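Local structure of arabinose metabolism transcriptional repressor (Bacillus subtilis, 5D4S) at residues 40-43 and 44-47. The protein binds operator DNA through a winged helix-turn-helix domain of the GntR family and probably represses transcription of arabinose metabolism genes. Sequence-based numbering, arbitrary orientation.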
loop_
_atom_site.group_PDB
_atom_site.type_symbol
_atom_site.label_atom_id
_atom_site.label_comp_id
_atom_site.label_asym_id
_atom_site.label_seq_id
_atom_site.Cartn_x
_atom_site.Cartn_y
_atom_site.Cartn_z
ATOM N N LYS B 40 -2.989 -20.563 10.493
ATOM C CA LYS B 40 -1.878 -21.183 9.769
ATOM C C LYS B 40 -0.557 -20.465 10.064
ATOM O O LYS B 40 0.514 -21.066 9.990
ATOM C CB LYS B 40 -2.149 -21.195 8.260
ATOM C CG LYS B 40 -3.191 -22.226 7.815
ATOM C CD LYS B 40 -3.353 -22.241 6.293
ATOM C CE LYS B 40 -4.196 -23.428 5.824
ATOM N NZ LYS B 40 -4.224 -23.569 4.331
ATOM N N ILE B 41 -0.636 -19.173 10.381
ATOM C CA ILE B 41 0.530 -18.419 10.835
ATOM C C ILE B 41 0.187 -17.745 12.161
ATOM O O ILE B 41 -0.872 -17.135 12.295
ATOM C CB ILE B 41 0.980 -17.356 9.804
ATOM C CG1 ILE B 41 0.960 -17.935 8.401
ATOM C CG2 ILE B 41 2.391 -16.873 10.085
ATOM C CD1 ILE B 41 1.489 -16.994 7.366
ATOM N N LEU B 42 1.079 -17.871 13.141
ATOM C CA LEU B 42 0.843 -17.343 14.487
ATOM C C LEU B 42 1.565 -16.016 14.683
ATOM O O LEU B 42 2.474 -15.705 13.921
ATOM C CB LEU B 42 1.302 -18.356 15.536
ATOM C CG LEU B 42 0.661 -19.730 15.380
ATOM C CD1 LEU B 42 1.215 -20.694 16.418
ATOM C CD2 LEU B 42 -0.849 -19.614 15.486
ATOM N N PRO B 43 1.152 -15.221 15.692
ATOM C CA PRO B 43 1.845 -13.961 15.978
ATOM C C PRO B 43 3.351 -14.135 16.100
ATOM O O PRO B 43 3.815 -15.096 16.715
ATOM C CB PRO B 43 1.236 -13.530 17.311
ATOM C CG PRO B 43 -0.149 -14.047 17.237
ATOM C CD PRO B 43 -0.033 -15.387 16.551
ATOM N N ASP B 44 4.081 -13.217 15.472
ATOM C CA ASP B 44 5.545 -13.181 15.469
ATOM C C ASP B 44 6.158 -14.338 14.691
ATOM O O ASP B 44 7.363 -14.573 14.774
ATOM C CB ASP B 44 6.091 -13.150 16.903
ATOM C CG ASP B 44 5.637 -11.917 17.663
ATOM O OD1 ASP B 44 5.466 -10.857 17.019
ATOM O OD2 ASP B 44 5.436 -12.009 18.892
ATOM N N GLN B 45 5.332 -15.053 13.932
ATOM C CA GLN B 45 5.845 -16.030 12.978
ATOM C C GLN B 45 6.019 -15.362 11.626
ATOM O O GLN B 45 5.239 -14.478 11.240
ATOM C CB GLN B 45 4.919 -17.241 12.846
ATOM C CG GLN B 45 4.846 -18.126 14.069
ATOM C CD GLN B 45 4.023 -19.375 13.816
ATOM O OE1 GLN B 45 3.337 -19.482 12.799
ATOM N NE2 GLN B 45 4.092 -20.329 14.737
ATOM N N LYS B 46 7.038 -15.795 10.900
ATOM C CA LYS B 46 7.394 -15.169 9.634
ATOM C C LYS B 46 6.546 -15.729 8.505
ATOM O O LYS B 46 6.331 -16.945 8.435
ATOM C CB LYS B 46 8.882 -15.398 9.357
ATOM C CG LYS B 46 9.422 -14.749 8.108
ATOM C CD LYS B 46 10.836 -15.263 7.827
ATOM C CE LYS B 46 11.279 -14.937 6.407
ATOM N NZ LYS B 46 10.565 -15.737 5.371
ATOM N N ILE B 47 6.046 -14.854 7.638
ATOM C CA ILE B 47 5.379 -15.295 6.424
ATOM C C ILE B 47 6.457 -15.510 5.372
ATOM O O ILE B 47 7.604 -15.113 5.590
ATOM C CB ILE B 47 4.325 -14.271 5.926
ATOM C CG1 ILE B 47 4.992 -12.983 5.423
ATOM C CG2 ILE B 47 3.300 -13.983 7.012
ATOM C CD1 ILE B 47 4.023 -12.074 4.686
#
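Leu42 and Gln45 close a type II beta turn, their side chains running alongside each other in the same direction, in the loop that joins helix 24-35 to helix 50-57 of the winged helix-turn-helix domain. The backbone N of Gln45 bonds to Leu42 O at 2.9 Å. Pro43 suits the second position of the turn, since its ring holds phi in the range needed there; the third has a left-handed conformation, favoured by glycine and asparagine and adopted here by Asp44 (phi 68°), whose OD1 is hydrogen-bonded to Tyr78 OH. Gln45 keeps CG beside its own backbone N (chi1 -68°) and runs extended from there, which carries the amide back across the turn to Leu42. There OE1 accepts the backbone N-H of Leu42 in a nearly straight bond (168°), the donor standing above the carbonyl plane. Leu42 CB, CG and CD1 line the amide, CD1 3.4 Å from Gln45 NE2. With an alanine at Gln45, the Leu42 N-H would probably lose this acceptor, and the Leu42 side chain the amide beside it. Ile41 also lies on Val87, and backbone hydrogen bonds of Asp44 and Gln45 with Val87 and of Ile47 with Thr85 tie the loop to strand 84-87 of the wing. Beta-branched Ile41 serves two neighbours within the loop: CG2 meets Gln45 CB at 3.8 Å, while CD1 meets Ile47 CG2 at an angle, 3.5 Å away.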